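Side-chain contacts in cysteine desulfurase (Elizabethkingia anophelis NUHP1, PDB 5VPR), which probably removes sulfur from L-cysteine with the help of pyridoxal 5'-phosphate, yielding L-alanine and passing the sulfur to a carrier: residues A[220-224]-A[225-229]; A[301-305]-A[306-310]. One frame throughout, in Å; residues are numbered along the deposited sequence.

Contact 1 of 2, residues A[220-224]-A[225-229]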
loop_
_atom_site.group_PDB
_atom_site.type_symbol
_atom_site.label_atom_id
_atom_site.label_comp_id
_atom_site.label_asym_id
_atom_site.label_seq_id
_atom_site.Cartn_x
_atom_site.Cartn_y
_atom_site.Cartn_z
ATOM N N GLN A 220 -5.298 13.915 -9.010
ATOM C CA GLN A 220 -5.940 14.784 -9.991
ATOM C C GLN A 220 -5.628 14.328 -11.407
ATOM O O GLN A 220 -6.535 14.212 -12.240
ATOM C CB GLN A 220 -5.536 16.248 -9.779
ATOM C CG GLN A 220 -6.312 16.895 -8.615
ATOM C CD GLN A 220 -6.085 18.395 -8.473
ATOM O OE1 GLN A 220 -6.673 19.195 -9.204
ATOM N NE2 GLN A 220 -5.250 18.782 -7.512
ATOM N N THR A 221 -4.356 14.041 -11.703
ATOM C CA THR A 221 -4.056 13.513 -13.030
ATOM C C THR A 221 -4.506 12.060 -13.163
ATOM O O THR A 221 -4.905 11.633 -14.251
ATOM C CB THR A 221 -2.565 13.660 -13.349
ATOM O OG1 THR A 221 -1.785 13.048 -12.317
ATOM C CG2 THR A 221 -2.188 15.125 -13.454
ATOM N N MET A 222 -4.494 11.297 -12.069
ATOM C CA MET A 222 -4.966 9.916 -12.133
ATOM C C MET A 222 -6.462 9.843 -12.430
ATOM O O MET A 222 -6.932 8.866 -13.023
ATOM C CB MET A 222 -4.660 9.189 -10.814
ATOM C CG MET A 222 -5.133 7.729 -10.776
ATOM S SD MET A 222 -4.877 6.916 -9.172
ATOM C CE MET A 222 -3.108 7.105 -9.007
ATOM N N ASP A 223 -7.222 10.840 -12.001
ATOM C CA ASP A 223 -8.667 10.872 -12.208
ATOM C C ASP A 223 -9.369 9.653 -11.598
ATOM O O ASP A 223 -10.395 9.187 -12.102
ATOM C CB ASP A 223 -9.000 11.010 -13.705
ATOM C CG ASP A 223 -10.455 11.308 -13.934
ATOM O OD1 ASP A 223 -11.008 12.105 -13.139
ATOM O OD2 ASP A 223 -11.043 10.727 -14.871
ATOM N N CYS A 224 -8.848 9.120 -10.490
ATOM C CA CYS A 224 -9.624 8.152 -9.730
ATOM C C CYS A 224 -10.767 8.862 -9.006
ATOM O O CYS A 224 -10.704 10.066 -8.729
ATOM C CB CYS A 224 -8.732 7.434 -8.713
ATOM S SG CYS A 224 -7.871 8.631 -7.656
ATOM N N ASP A 225 -11.834 8.119 -8.715
ATOM C CA ASP A 225 -12.876 8.666 -7.849
ATOM C C ASP A 225 -12.563 8.456 -6.371
ATOM O O ASP A 225 -12.945 9.288 -5.537
ATOM C CB ASP A 225 -14.223 8.028 -8.167
ATOM C CG ASP A 225 -14.734 8.422 -9.541
ATOM O OD1 ASP A 225 -14.776 9.633 -9.819
ATOM O OD2 ASP A 225 -15.068 7.522 -10.330
ATOM N N PHE A 226 -11.886 7.355 -6.047
ATOM C CA PHE A 226 -11.424 7.045 -4.700
ATOM C C PHE A 226 -9.994 6.538 -4.776
ATOM O O PHE A 226 -9.612 5.875 -5.742
ATOM C CB PHE A 226 -12.250 5.950 -4.017
ATOM C CG PHE A 226 -13.704 6.202 -3.999
ATOM C CD1 PHE A 226 -14.525 5.648 -4.968
ATOM C CD2 PHE A 226 -14.271 6.979 -3.003
ATOM C CE1 PHE A 226 -15.885 5.870 -4.951
ATOM C CE2 PHE A 226 -15.634 7.208 -2.985
ATOM C CZ PHE A 226 -16.440 6.655 -3.956
ATOM N N PHE A 227 -9.215 6.815 -3.730
ATOM C CA PHE A 227 -7.850 6.315 -3.624
ATOM C C PHE A 227 -7.593 5.997 -2.161
ATOM O O PHE A 227 -7.730 6.882 -1.320
ATOM C CB PHE A 227 -6.826 7.336 -4.139
ATOM C CG PHE A 227 -5.410 6.800 -4.192
ATOM C CD1 PHE A 227 -4.962 6.091 -5.299
ATOM C CD2 PHE A 227 -4.533 6.998 -3.129
ATOM C CE1 PHE A 227 -3.663 5.587 -5.354
ATOM C CE2 PHE A 227 -3.232 6.485 -3.168
ATOM C CZ PHE A 227 -2.795 5.784 -4.290
ATOM N N ALA A 228 -7.239 4.748 -1.847
ATOM C CA ALA A 228 -7.098 4.325 -0.457
ATOM C C ALA A 228 -5.716 3.734 -0.194
ATOM O O ALA A 228 -5.164 3.024 -1.043
ATOM C CB ALA A 228 -8.192 3.307 -0.094
ATOM N N PHE A 229 -5.153 4.017 0.987
ATOM C CA PHE A 229 -3.847 3.461 1.324
ATOM C C PHE A 229 -3.696 3.418 2.839
ATOM O O PHE A 229 -4.547 3.913 3.588
ATOM C CB PHE A 229 -2.678 4.219 0.643
ATOM C CG PHE A 229 -2.606 5.702 0.950
ATOM C CD1 PHE A 229 -3.468 6.593 0.336
ATOM C CD2 PHE A 229 -1.616 6.208 1.789
ATOM C CE1 PHE A 229 -3.384 7.956 0.582
ATOM C CE2 PHE A 229 -1.535 7.585 2.056
ATOM C CZ PHE A 229 -2.409 8.453 1.437
#
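Met222 and Phe227 pack together, their side chains crossing at about a right angle, where helix 219-222 gives way to strand 226-230, the return half of a beta-alpha-beta unit that starts at strand 203-207. Two sulfur atoms approach Phe227, one at the ring and one at CB. Met222 SD lies 4.0 Å from Phe227 CD1 and 5.0 Å from the ring centroid, 62° off the ring normal, an oblique Met-aromatic contact. The thioether is extended as far as SD and then bends (chi3 -58°), which brings CE to the same ring, 4.0 Å from Phe227 CE1. Nearer the backbone of Phe227, Cys224 SG lies 3.9 Å from Phe227 CB, and Cys224 CB packs 3.5 Å from the carbonyl Phe226 O. Asp223, the first residue past the helix, has positive phi (58°), and the chain leaves helical geometry there. The two carboxylates are held by partners outside the turn. Asp223 forms salt bridges with Lys246 and Arg197, while Asp225 OD2 accepts from Ile204 N and also pairs with Arg197. Arg197, shared by both carboxylates, and Lys246, bound to Asp223 OD1, probably offset the repulsion between the two. The chemistry thus divides the turn into a sulfur-aromatic part and an ionic part.

Contact 2 of 2, residues A[301-305]-A[306-310]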
loop_
_atom_site.group_PDB
_atom_site.type_symbol
_atom_site.label_atom_id
_atom_site.label_comp_id
_atom_site.label_asym_id
_atom_site.label_seq_id
_atom_site.Cartn_x
_atom_site.Cartn_y
_atom_site.Cartn_z
ATOM N N GLU A 301 8.812 13.080 1.964
ATOM C CA GLU A 301 9.166 14.312 1.254
ATOM C C GLU A 301 10.599 14.729 1.571
ATOM O O GLU A 301 11.311 15.246 0.702
ATOM C CB GLU A 301 8.189 15.443 1.591
ATOM C CG GLU A 301 6.711 15.112 1.349
ATOM C CD GLU A 301 6.210 15.437 -0.061
ATOM O OE1 GLU A 301 7.027 15.470 -1.010
ATOM O OE2 GLU A 301 4.981 15.662 -0.217
ATOM N N LYS A 302 11.049 14.494 2.805
ATOM C CA LYS A 302 12.426 14.835 3.154
ATOM C C LYS A 302 13.414 13.983 2.370
ATOM O O LYS A 302 14.405 14.494 1.847
ATOM C CB LYS A 302 12.665 14.666 4.654
ATOM C CG LYS A 302 14.090 15.004 5.069
ATOM C CD LYS A 302 14.327 14.730 6.547
ATOM C CE LYS A 302 14.158 13.257 6.860
ATOM N NZ LYS A 302 14.658 12.919 8.216
ATOM N N VAL A 303 13.170 12.674 2.289
ATOM C CA VAL A 303 14.052 11.824 1.499
ATOM C C VAL A 303 13.959 12.185 0.024
ATOM O O VAL A 303 14.976 12.313 -0.669
ATOM C CB VAL A 303 13.726 10.339 1.735
ATOM C CG1 VAL A 303 14.520 9.480 0.752
ATOM C CG2 VAL A 303 14.072 9.957 3.150
ATOM N N GLY A 304 12.745 12.349 -0.481
ATOM C CA GLY A 304 12.573 12.600 -1.897
ATOM C C GLY A 304 11.942 11.413 -2.587
ATOM O O GLY A 304 12.523 10.323 -2.629
ATOM N N ARG A 305 10.741 11.614 -3.128
ATOM C CA ARG A 305 9.971 10.498 -3.665
ATOM C C ARG A 305 10.613 9.929 -4.924
ATOM O O ARG A 305 10.565 8.711 -5.153
ATOM C CB ARG A 305 8.541 10.962 -3.923
ATOM C CG ARG A 305 7.926 11.613 -2.676
ATOM C CD ARG A 305 6.619 12.331 -2.976
ATOM N NE ARG A 305 5.452 11.444 -2.973
ATOM C CZ ARG A 305 4.216 11.873 -3.222
ATOM N NH1 ARG A 305 4.015 13.160 -3.484
ATOM N NH2 ARG A 305 3.184 11.033 -3.210
ATOM N N SER A 306 11.235 10.778 -5.738
ATOM C CA SER A 306 11.989 10.257 -6.866
ATOM C C SER A 306 13.221 9.493 -6.390
ATOM O O SER A 306 13.588 8.474 -6.983
ATOM C CB SER A 306 12.382 11.392 -7.810
ATOM O OG SER A 306 13.238 12.307 -7.157
ATOM N N ASN A 307 13.868 9.960 -5.317
ATOM C CA ASN A 307 15.014 9.228 -4.779
ATOM C C ASN A 307 14.603 7.862 -4.256
ATOM O O ASN A 307 15.346 6.884 -4.398
ATOM C CB ASN A 307 15.687 10.017 -3.663
ATOM C CG ASN A 307 16.239 11.329 -4.138
ATOM O OD1 ASN A 307 15.581 12.365 -4.038
ATOM N ND2 ASN A 307 17.449 11.297 -4.668
ATOM N N ILE A 308 13.440 7.776 -3.615
ATOM C CA ILE A 308 12.985 6.482 -3.116
ATOM C C ILE A 308 12.744 5.541 -4.282
ATOM O O ILE A 308 13.225 4.403 -4.295
ATOM C CB ILE A 308 11.720 6.641 -2.256
ATOM C CG1 ILE A 308 12.027 7.404 -0.971
ATOM C CG2 ILE A 308 11.115 5.279 -1.941
ATOM C CD1 ILE A 308 10.769 7.757 -0.200
ATOM N N ALA A 309 12.011 6.015 -5.293
ATOM C CA ALA A 309 11.722 5.176 -6.448
ATOM C C ALA A 309 13.009 4.701 -7.114
ATOM O O ALA A 309 13.137 3.519 -7.452
ATOM C CB ALA A 309 10.840 5.930 -7.445
ATOM N N ALA A 310 13.986 5.600 -7.274
ATOM C CA ALA A 310 15.225 5.238 -7.961
ATOM C C ALA A 310 16.010 4.204 -7.169
ATOM O O ALA A 310 16.487 3.204 -7.727
ATOM C CB ALA A 310 16.083 6.482 -8.201
#
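Val303 and Ile308 meet across a helix-to-helix junction in which Gly304 both ends helix 287-303 and occupies the N-cap position of helix 305-324. Ile308 serves to trace the packing. Its CB sits in the first turn of the new helix, 3.7 Å from Arg305 O. One bond further out, CG1 reaches back to 301-305, lying 3.4 Å from Gly304 O and 3.7 Å from Val303 CG1; the two side chains cross at about a right angle. Val303 offers that methyl because CG1 stands opposite its own backbone N (chi1 172°). The tip, Ile308 CD1, still brushes Gly304 O, and the buried side chain also packs on Val392. Gly304 itself has positive phi (110°), and its CA lies 3.7 Å from Asn307 OD1. Arg305 leaves the junction, its NH1 bonding to Phe86 O and its guanidinium group making a cation-pi contact with the Phe86 ring. Backbone bonds of the new helix begin here: Ala309 N donates to Arg305 O, and Ile308 N reaches Gly304 O at 2.9 Å with an N-H...O angle of 152°.

Contact 1 precedes contact 2 along the chain, and both belong to the class-V aminotransferase portion of the protein. Their centres are 21 Å apart and their nearest atoms about 8 Å, so they do not touch. Contact 1 is buried and belongs to the seven-stranded mixed sheet, where strand 226-230 runs parallel to 203-207 and antiparallel to 241-245; this strand leads toward Lys233, the residue that carries the covalently bound pyridoxal phosphate. Contact 2 is a surface contact, joining helices 287-303 and 305-324, which follow the strands of that sheet in the chain. The two illustrate different destinations for a chain leaving a helix: a core strand of the sheet in one case, a second helix in the other.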